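Putative O-GlcNAcase nagJ (Clostridium perfringens, PDB 6PV5) belongs to glycoside hydrolase family 84 and probably has hexosaminidase activity, this piece holding the catalytic barrel and the helical region that follows it. Local coordinates at residues Asn437-Phe441 with Ser442-Lys446; Asn539-Arg542 with Ser543-Asn547; Lys548-Leu551 with Asn552-Ser556; Val377-Pro380 with Asn381-Leu385. One frame throughout, in Å; residues are numbered along the deposited sequence.

Contact 1 (Asn437-Phe441 with Ser442-Lys446); sequences NPMRF and SDASK. With EDO (1,2-ethanediol), chain E.
The hydroxyl of Ser445 reaches back to Met439 and Phe441 and so fastens the loop that leaves the last strand, 431-436, of the (β/α)8 barrel and leads into helix 446-457. Polar bonds do most of the tying. Ser445 OG accepts the backbone N-H of Met439 (N to OG 2.8 Å) and donates to the carbonyl oxygen of Phe441 (OG to O 3.0 Å), which it meets from above the carbonyl plane, 39° out of it. With OG placed opposite its own carbonyl carbon (chi1 -80°), the hydroxyl stands where it can serve Met439 N as acceptor and Phe441 O as donor together. A weak bond from Ser445 N to the same Phe441 O, at 3.1 Å, adds a second hold on that carbonyl.

Apolar packing converges on Ala444. The Met439 chain bends at its last torsion (chi3 -76°), which brings CE within 3.8 Å of Ala444 CB, while Phe441 CB touches that methyl at 3.9 Å. Helix 548-579 packs against Ala444 through Leu550.

Ionic pairs frame the turn. Lys446 NZ lies 2.9 Å from Asp443 OD1, above the carboxylate plane, and has a second acid partner in Asp207 of helix 202-214. At the other end Arg440 pairs through NH1 with Glu412, and Phe441 CZ stands over the centre of one face of its guanidinium group, 3.4 Å above the plane. A 1,2-ethanediol, probably from the crystallisation liquor, lies at the guanidinium edge, where Arg440 NE makes a weak hydrogen bond of 3.3 Å to its O2.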
loop_
_atom_site.group_PDB
_atom_site.type_symbol
_atom_site.label_atom_id
_atom_site.label_comp_id
_atom_site.label_asym_id
_atom_site.label_seq_id
_atom_site.Cartn_x
_atom_site.Cartn_y
_atom_site.Cartn_z
ATOM N N ASN A 437 -3.091 4.720 -3.277
ATOM C CA ASN A 437 -3.089 6.146 -3.012
ATOM C C ASN A 437 -3.159 6.337 -1.491
ATOM O O ASN A 437 -4.147 5.963 -0.861
ATOM C CB ASN A 437 -4.244 6.851 -3.720
ATOM C CG ASN A 437 -4.084 8.358 -3.777
ATOM O OD1 ASN A 437 -2.997 8.878 -3.530
ATOM N ND2 ASN A 437 -5.157 9.069 -4.074
ATOM N N PRO A 438 -2.078 6.824 -0.848
ATOM C CA PRO A 438 -2.006 6.864 0.616
ATOM C C PRO A 438 -2.505 8.211 1.131
ATOM O O PRO A 438 -2.950 9.060 0.357
ATOM C CB PRO A 438 -0.491 6.662 0.838
ATOM C CG PRO A 438 0.131 7.467 -0.319
ATOM C CD PRO A 438 -0.820 7.267 -1.486
ATOM N N MET A 439 -2.426 8.389 2.456
ATOM C CA MET A 439 -2.771 9.635 3.122
ATOM C C MET A 439 -1.592 10.602 3.033
ATOM O O MET A 439 -0.440 10.165 2.939
ATOM C CB MET A 439 -3.029 9.370 4.615
ATOM C CG MET A 439 -4.276 8.537 4.882
ATOM S SD MET A 439 -4.635 8.381 6.664
ATOM C CE MET A 439 -3.385 7.191 7.116
ATOM N N ARG A 440 -1.876 11.898 3.202
ATOM C CA ARG A 440 -0.793 12.867 3.290
ATOM C C ARG A 440 0.089 12.569 4.502
ATOM O O ARG A 440 1.217 13.057 4.563
ATOM C CB ARG A 440 -1.328 14.302 3.281
ATOM C CG ARG A 440 -1.889 14.796 4.607
ATOM C CD ARG A 440 -2.105 16.303 4.491
ATOM N NE ARG A 440 -2.418 16.958 5.757
ATOM C CZ ARG A 440 -3.656 17.137 6.227
ATOM N NH1 ARG A 440 -4.703 16.716 5.531
ATOM N NH2 ARG A 440 -3.840 17.728 7.398
ATOM N N PHE A 441 -0.427 11.758 5.445
ATOM C CA PHE A 441 0.280 11.365 6.662
ATOM C C PHE A 441 1.074 10.098 6.396
ATOM O O PHE A 441 0.508 9.002 6.336
ATOM C CB PHE A 441 -0.684 11.115 7.827
ATOM C CG PHE A 441 -1.617 12.275 8.079
ATOM C CD1 PHE A 441 -1.150 13.450 8.660
ATOM C CD2 PHE A 441 -2.948 12.207 7.688
ATOM C CE1 PHE A 441 -2.007 14.529 8.847
ATOM C CE2 PHE A 441 -3.816 13.269 7.891
ATOM C CZ PHE A 441 -3.338 14.434 8.471
ATOM N N SER A 442 2.392 10.267 6.252
ATOM C CA SER A 442 3.245 9.226 5.710
ATOM C C SER A 442 3.302 8.024 6.645
ATOM O O SER A 442 3.006 6.899 6.248
ATOM C CB SER A 442 4.630 9.753 5.443
ATOM O OG SER A 442 5.474 8.687 5.051
ATOM N N ASP A 443 3.734 8.239 7.890
ATOM C CA ASP A 443 3.896 7.087 8.764
ATOM C C ASP A 443 2.550 6.409 9.004
ATOM O O ASP A 443 2.473 5.193 9.066
ATOM C CB ASP A 443 4.747 7.418 9.992
ATOM C CG ASP A 443 6.229 7.412 9.652
ATOM O OD1 ASP A 443 6.885 6.343 9.850
ATOM O OD2 ASP A 443 6.714 8.456 9.176
ATOM N N ALA A 444 1.476 7.194 9.079
ATOM C CA ALA A 444 0.176 6.636 9.431
ATOM C C ALA A 444 -0.383 5.800 8.269
ATOM O O ALA A 444 -1.248 4.944 8.483
ATOM C CB ALA A 444 -0.767 7.746 9.858
ATOM N N SER A 445 0.162 6.016 7.057
ATOM C CA SER A 445 -0.239 5.310 5.841
ATOM C C SER A 445 0.413 3.927 5.772
ATOM O O SER A 445 0.043 3.104 4.953
ATOM C CB SER A 445 0.153 6.093 4.617
ATOM O OG SER A 445 -0.780 7.117 4.366
ATOM N N LYS A 446 1.418 3.670 6.600
ATOM C CA LYS A 446 2.211 2.478 6.348
ATOM C C LYS A 446 1.438 1.167 6.526
ATOM O O LYS A 446 1.642 0.259 5.745
ATOM C CB LYS A 446 3.534 2.511 7.110
ATOM C CG LYS A 446 4.480 3.574 6.584
ATOM C CD LYS A 446 5.817 3.577 7.296
ATOM C CE LYS A 446 6.712 4.722 6.851
ATOM N NZ LYS A 446 7.960 4.731 7.656
HETATM C C1 EDO E . 0.330 19.234 7.550
HETATM O O1 EDO E . -0.881 19.962 7.404
HETATM C C2 EDO E . 0.138 17.824 7.980
HETATM O O2 EDO E . 0.631 16.837 7.072
HETATM O O HOH W 1 3.407 13.124 6.627
#

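Contact 2 (Asn539-Arg542 with Ser543-Asn547); sequences NKLR and SNLEN
Ser543, Leu541 and Leu545 carry this local contact, in which Ser543 bonds back to Asn539 and Leu545 to Leu541 as helix 521-544 comes to its end. Ser543 donates its backbone N to Asn539 O at 2.9 Å, and its CB leans on the same oxygen at 3.3 Å, so backbone and side chain both cover that carbonyl. Its OG turns the other way, making a weak hydrogen bond to Asn544 OD1.

Leu541 O receives the final turn. Leu545 N reaches it at 2.9 Å although Leu545 is the first residue to leave helical torsions, and Leu545 CB rests 3.2 Å from that oxygen. Asn544 N donates mainly to Lys540 O (3.0 Å), the i to i-4 bond of an α-helix, with a weaker i to i-3 branch, as in a 3-10 helix, to Leu541 O (3.3 Å). The two leucines cross obliquely. CG of Leu541 lies opposite the carbonyl carbon (chi1 -73°), that of Leu545 opposite the backbone N (chi1 -168°), and these settings leave the branches meeting loosely, Leu541 CD2 to Leu545 CD1 at 4.1 Å.

Farther round, Asn539 OD1 lies at the guanidinium edge of Arg542, in its plane, and takes a weak bond from NH1, while NE pairs with Asp555 on the following helix. The leucine side is covered by that helix, 548-579, through Leu551 and Leu558; Leu541 also touches Met479 and, on helix 480-487, Glu482, so this helix end packs against both helices.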
loop_
_atom_site.group_PDB
_atom_site.type_symbol
_atom_site.label_atom_id
_atom_site.label_comp_id
_atom_site.label_asym_id
_atom_site.label_seq_id
_atom_site.Cartn_x
_atom_site.Cartn_y
_atom_site.Cartn_z
ATOM N N ASN A 539 -2.315 5.850 26.666
ATOM C CA ASN A 539 -1.149 6.080 27.506
ATOM C C ASN A 539 -0.050 5.082 27.177
ATOM O O ASN A 539 1.134 5.457 27.143
ATOM C CB ASN A 539 -1.493 6.006 28.998
ATOM C CG ASN A 539 -2.115 7.288 29.521
ATOM O OD1 ASN A 539 -2.414 8.199 28.755
ATOM N ND2 ASN A 539 -2.312 7.374 30.830
ATOM N N LYS A 540 -0.437 3.806 26.968
ATOM C CA LYS A 540 0.595 2.809 26.722
ATOM C C LYS A 540 1.268 3.076 25.377
ATOM O O LYS A 540 2.482 2.904 25.245
ATOM C CB LYS A 540 0.057 1.377 26.677
ATOM C CG LYS A 540 -0.489 0.777 27.965
ATOM C CD LYS A 540 -1.397 -0.397 27.604
ATOM C CE LYS A 540 -2.301 -0.895 28.714
ATOM N NZ LYS A 540 -1.573 -1.731 29.694
ATOM N N LEU A 541 0.467 3.455 24.364
ATOM C CA LEU A 541 1.047 3.791 23.073
ATOM C C LEU A 541 1.870 5.078 23.167
ATOM O O LEU A 541 2.935 5.165 22.562
ATOM C CB LEU A 541 -0.060 3.917 22.025
ATOM C CG LEU A 541 -0.667 2.581 21.600
ATOM C CD1 LEU A 541 -1.971 2.813 20.864
ATOM C CD2 LEU A 541 0.334 1.807 20.741
ATOM N N ARG A 542 1.390 6.072 23.931
ATOM C CA ARG A 542 2.122 7.331 23.984
ATOM C C ARG A 542 3.474 7.092 24.656
ATOM O O ARG A 542 4.491 7.696 24.301
ATOM C CB ARG A 542 1.307 8.435 24.655
ATOM C CG ARG A 542 1.944 9.818 24.533
ATOM C CD ARG A 542 1.027 10.845 25.168
ATOM N NE ARG A 542 -0.306 10.859 24.593
ATOM C CZ ARG A 542 -1.425 10.376 25.142
ATOM N NH1 ARG A 542 -1.401 9.786 26.329
ATOM N NH2 ARG A 542 -2.567 10.470 24.473
ATOM N N SER A 543 3.488 6.126 25.568
ATOM C CA SER A 543 4.699 5.806 26.294
ATOM C C SER A 543 5.680 4.953 25.481
ATOM O O SER A 543 6.889 5.172 25.574
ATOM C CB SER A 543 4.350 5.187 27.626
ATOM O OG SER A 543 5.500 4.584 28.163
ATOM N N ASN A 544 5.190 3.982 24.691
ATOM C CA ASN A 544 6.046 2.902 24.210
ATOM C C ASN A 544 6.120 2.804 22.687
ATOM O O ASN A 544 6.942 2.062 22.175
ATOM C CB ASN A 544 5.585 1.545 24.735
ATOM C CG ASN A 544 5.678 1.503 26.244
ATOM O OD1 ASN A 544 6.695 1.910 26.800
ATOM N ND2 ASN A 544 4.595 1.118 26.907
ATOM N N LEU A 545 5.262 3.500 21.942
ATOM C CA LEU A 545 5.343 3.339 20.496
ATOM C C LEU A 545 6.660 3.927 19.979
ATOM O O LEU A 545 6.928 5.116 20.166
ATOM C CB LEU A 545 4.120 4.013 19.871
ATOM C CG LEU A 545 3.861 3.709 18.399
ATOM C CD1 LEU A 545 3.562 2.220 18.177
ATOM C CD2 LEU A 545 2.707 4.571 17.917
ATOM N N GLU A 546 7.471 3.100 19.300
ATOM C CA GLU A 546 8.818 3.506 18.904
ATOM C C GLU A 546 8.784 4.526 17.769
ATOM O O GLU A 546 9.641 5.395 17.689
ATOM C CB GLU A 546 9.669 2.302 18.491
ATOM N N ASN A 547 7.815 4.398 16.867
ATOM C CA ASN A 547 7.702 5.312 15.741
ATOM C C ASN A 547 7.042 6.606 16.222
ATOM O O ASN A 547 5.825 6.655 16.374
ATOM C CB ASN A 547 6.909 4.636 14.613
ATOM C CG ASN A 547 6.856 5.423 13.324
ATOM O OD1 ASN A 547 6.915 6.652 13.322
ATOM N ND2 ASN A 547 6.749 4.716 12.213
#

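Contact 3 (Lys548-Leu551 with Asn552-Ser556); sequences KALL and NQLDS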
loop_
_atom_site.group_PDB
_atom_site.type_symbol
_atom_site.label_atom_id
_atom_site.label_comp_id
_atom_site.label_asym_id
_atom_site.label_seq_id
_atom_site.Cartn_x
_atom_site.Cartn_y
_atom_site.Cartn_z
ATOM N N LYS A 548 7.842 7.661 16.431
ATOM C CA LYS A 548 7.339 8.894 17.019
ATOM C C LYS A 548 6.645 9.798 15.992
ATOM O O LYS A 548 5.788 10.602 16.365
ATOM C CB LYS A 548 8.454 9.638 17.770
ATOM C CG LYS A 548 9.166 8.844 18.861
ATOM C CD LYS A 548 8.255 8.345 19.951
ATOM C CE LYS A 548 8.957 7.455 20.954
ATOM N NZ LYS A 548 8.007 6.968 21.986
ATOM N N ALA A 549 7.030 9.739 14.710
ATOM C CA ALA A 549 6.240 10.472 13.722
ATOM C C ALA A 549 4.818 9.916 13.705
ATOM O O ALA A 549 3.839 10.663 13.636
ATOM C CB ALA A 549 6.878 10.392 12.340
ATOM N N LEU A 550 4.710 8.585 13.797
ATOM C CA LEU A 550 3.407 7.944 13.807
ATOM C C LEU A 550 2.627 8.376 15.054
ATOM O O LEU A 550 1.460 8.730 14.975
ATOM C CB LEU A 550 3.600 6.423 13.771
ATOM C CG LEU A 550 2.299 5.609 13.833
ATOM C CD1 LEU A 550 1.306 6.092 12.783
ATOM C CD2 LEU A 550 2.583 4.139 13.612
ATOM N N LEU A 551 3.277 8.346 16.214
ATOM C CA LEU A 551 2.625 8.732 17.458
ATOM C C LEU A 551 2.095 10.164 17.363
ATOM O O LEU A 551 0.938 10.422 17.702
ATOM C CB LEU A 551 3.606 8.545 18.618
ATOM C CG LEU A 551 3.172 9.111 19.975
ATOM C CD1 LEU A 551 1.829 8.540 20.426
ATOM C CD2 LEU A 551 4.256 8.853 21.028
ATOM N N ASN A 552 2.922 11.083 16.848
ATOM C CA ASN A 552 2.522 12.472 16.702
ATOM C C ASN A 552 1.338 12.627 15.746
ATOM O O ASN A 552 0.464 13.457 15.978
ATOM C CB ASN A 552 3.722 13.360 16.335
ATOM C CG ASN A 552 4.578 13.702 17.544
ATOM O OD1 ASN A 552 4.073 13.833 18.660
ATOM N ND2 ASN A 552 5.875 13.851 17.337
ATOM N N GLN A 553 1.308 11.848 14.651
ATOM C CA GLN A 553 0.233 11.987 13.676
ATOM C C GLN A 553 -1.108 11.593 14.306
ATOM O O GLN A 553 -2.153 12.131 13.952
ATOM C CB GLN A 553 0.556 11.163 12.427
ATOM C CG GLN A 553 1.441 11.902 11.428
ATOM C CD GLN A 553 2.110 10.964 10.448
ATOM O OE1 GLN A 553 1.819 9.769 10.384
ATOM N NE2 GLN A 553 3.052 11.493 9.684
ATOM N N LEU A 554 -1.053 10.664 15.263
ATOM C CA LEU A 554 -2.225 10.018 15.837
ATOM C C LEU A 554 -2.614 10.605 17.197
ATOM O O LEU A 554 -3.620 10.205 17.785
ATOM C CB LEU A 554 -1.844 8.545 16.009
ATOM C CG LEU A 554 -1.632 7.788 14.694
ATOM C CD1 LEU A 554 -1.272 6.337 14.954
ATOM C CD2 LEU A 554 -2.873 7.897 13.811
ATOM N N ASP A 555 -1.828 11.543 17.725
ATOM C CA ASP A 555 -1.981 11.885 19.142
ATOM C C ASP A 555 -3.378 12.379 19.493
ATOM O O ASP A 555 -3.899 11.960 20.521
ATOM C CB ASP A 555 -0.955 12.858 19.728
ATOM C CG ASP A 555 -1.073 12.895 21.258
ATOM O OD1 ASP A 555 -0.582 11.956 21.937
ATOM O OD2 ASP A 555 -1.717 13.812 21.755
ATOM N N SER A 556 -3.964 13.281 18.694
ATOM C CA SER A 556 -5.326 13.748 18.954
ATOM C C SER A 556 -6.345 12.605 18.908
ATOM O O SER A 556 -7.306 12.590 19.695
ATOM C CB SER A 556 -5.734 14.836 18.017
ATOM O OG SER A 556 -4.889 15.945 18.197
#
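Leu550 holds its CG anti to the backbone N (chi1 178°) while Leu554, one turn on, swings its own opposite the carbonyl carbon (chi1 -67°), and together these settings bring the two CD1 methyls against each other. The pair belongs to the opening turns of α-helix 548-579, in the helical region that follows the catalytic barrel. Its CD1 atoms are 3.4 Å apart, closer than ordinary van der Waals contact, and Leu554 CG also lies 3.2 Å from Leu550 O. The two leucines are thus tightly packed on each other; Phe483 of helix 480-487 touches both, and Phe486 of the same helix touches Leu554.

The backbone begins as a regular helix. Asn547, just ahead of it, accepts the N-H of Leu550 through OD1. Asn552 N bonds Lys548 O at 2.9 Å and Gln553 N bonds Ala549 O at 3.0 Å. Gln553 then lays its side chain along the carbonyl it has just used, with CG 3.5 Å from Ala549 O, and its OE1 accepts from Ala444 N in the loop ahead of helix 446-457, a weak link between this helix and the barrel loop.

The N-H of Leu554 is shared between two carbonyls. The bond to Leu550 O, 3.2 Å, is weak; the one to Leu551 O, three residues back, is also 3.2 Å long, with Leu554 N standing 65° out of that carbonyl's plane.

Contact 4 (Val377-Pro380 with Asn381-Leu385); sequences VIPP and NGVSL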
loop_
_atom_site.group_PDB
_atom_site.type_symbol
_atom_site.label_atom_id
_atom_site.label_comp_id
_atom_site.label_asym_id
_atom_site.label_seq_id
_atom_site.Cartn_x
_atom_site.Cartn_y
_atom_site.Cartn_z
ATOM N N VAL A 377 -15.169 6.665 -7.932
ATOM C CA VAL A 377 -13.964 7.338 -7.483
ATOM C C VAL A 377 -13.400 6.680 -6.227
ATOM O O VAL A 377 -12.204 6.385 -6.159
ATOM C CB VAL A 377 -14.234 8.840 -7.308
ATOM C CG1 VAL A 377 -12.963 9.591 -6.909
ATOM C CG2 VAL A 377 -14.822 9.405 -8.590
ATOM N N ILE A 378 -14.265 6.442 -5.232
ATOM C CA ILE A 378 -13.885 5.671 -4.054
ATOM C C ILE A 378 -14.884 4.515 -3.905
ATOM O O ILE A 378 -15.946 4.693 -3.328
ATOM C CB ILE A 378 -13.836 6.558 -2.780
ATOM C CG1 ILE A 378 -13.103 7.892 -2.998
ATOM C CG2 ILE A 378 -13.234 5.803 -1.593
ATOM C CD1 ILE A 378 -13.719 9.039 -2.236
ATOM N N PRO A 379 -14.604 3.293 -4.423
ATOM C CA PRO A 379 -15.599 2.208 -4.416
ATOM C C PRO A 379 -15.864 1.683 -3.004
ATOM O O PRO A 379 -14.954 1.165 -2.345
ATOM C CB PRO A 379 -14.958 1.119 -5.293
ATOM C CG PRO A 379 -13.916 1.888 -6.103
ATOM C CD PRO A 379 -13.366 2.908 -5.115
ATOM N N PRO A 380 -17.120 1.819 -2.510
ATOM C CA PRO A 380 -17.444 1.540 -1.111
ATOM C C PRO A 380 -17.295 0.068 -0.756
ATOM O O PRO A 380 -17.026 -0.273 0.393
ATOM C CB PRO A 380 -18.906 2.019 -0.942
ATOM C CG PRO A 380 -19.454 2.083 -2.342
ATOM C CD PRO A 380 -18.275 2.336 -3.262
ATOM N N ASN A 381 -17.394 -0.784 -1.772
ATOM C CA ASN A 381 -17.400 -2.217 -1.551
ATOM C C ASN A 381 -16.308 -2.897 -2.383
ATOM O O ASN A 381 -16.525 -3.995 -2.897
ATOM C CB ASN A 381 -18.793 -2.767 -1.872
ATOM C CG ASN A 381 -18.943 -4.247 -1.594
ATOM O OD1 ASN A 381 -18.211 -4.803 -0.778
ATOM N ND2 ASN A 381 -19.892 -4.884 -2.269
ATOM N N GLY A 382 -15.128 -2.264 -2.481
ATOM C CA GLY A 382 -14.002 -2.830 -3.216
ATOM C C GLY A 382 -14.287 -2.982 -4.717
ATOM O O GLY A 382 -15.031 -2.194 -5.299
ATOM N N VAL A 383 -13.653 -3.985 -5.344
ATOM C CA VAL A 383 -13.628 -4.138 -6.790
ATOM C C VAL A 383 -13.688 -5.636 -7.063
ATOM O O VAL A 383 -12.860 -6.405 -6.562
ATOM C CB VAL A 383 -12.370 -3.528 -7.461
ATOM C CG1 VAL A 383 -12.395 -3.772 -8.969
ATOM C CG2 VAL A 383 -12.187 -2.026 -7.189
ATOM N N SER A 384 -14.716 -6.040 -7.805
ATOM C CA SER A 384 -14.916 -7.446 -8.107
ATOM C C SER A 384 -14.277 -7.780 -9.460
ATOM O O SER A 384 -14.035 -6.888 -10.279
ATOM C CB SER A 384 -16.376 -7.725 -8.151
ATOM O OG SER A 384 -16.905 -7.127 -9.324
ATOM N N LEU A 385 -14.059 -9.077 -9.711
ATOM C CA LEU A 385 -13.558 -9.511 -11.015
ATOM C C LEU A 385 -14.459 -8.999 -12.126
ATOM O O LEU A 385 -13.959 -8.531 -13.145
ATOM C CB LEU A 385 -13.441 -11.041 -11.088
ATOM C CG LEU A 385 -12.813 -11.608 -12.367
ATOM C CD1 LEU A 385 -11.444 -11.000 -12.633
ATOM C CD2 LEU A 385 -12.668 -13.121 -12.258
#
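Pro379 packs its ring against the chain that returns as Gly382, and the tight point of the contact is its CB, 3.3 Å from Gly382 O. Val383 forms a slack fringe to this, its CG2 facing Pro379 CG at 4.4 Å. Trp403 of barrel strand 399-403 touches both Pro379 and Val383, so the two side chains rest on a shared neighbour.

The reversal is a β-turn, Pro379 to Gly382, with Pro380 and Asn381 at its two corners, set in the loop between strand 369-372 and helix 385-395 of the (β/α)8 barrel. Gly382 N closes it on Pro379 O, but weakly, at 3.4 Å. Gly382 itself takes a positive phi of 64°, which turns the chain back toward Val383.

The outer side is looser, with Pro380 and Asn381 exposed at the corners. What anchors the turn from elsewhere is a pair of bonds to its carbonyls: Pro379 O accepts from Thr495 OG1, and Pro380 O from Arg492 NH1. Beyond Val383, the side chain of Ser384 caps the start of helix 385-395 while its N bonds Asp387 OD2, an arrangement like that of a capping box.

From the N terminus the order is contact 4, then 1, 2 and 3; they follow in series, and none nests in or crosses another. Contact 4 turns the chain after barrel strand 369-372, and contact 1 closes the loop after the last barrel strand, their nearest atoms about 8 Å apart. Contact 2 then ends helix 521-544, and contact 3 begins helix 548-579, with Asn547 as N-cap between them. These two helices follow each other in the chain and pack side by side. Both contacts also reach back to contact 1, Asn547 through Asp443 and residues 548-556 through Ala444, tying the helical region to the barrel.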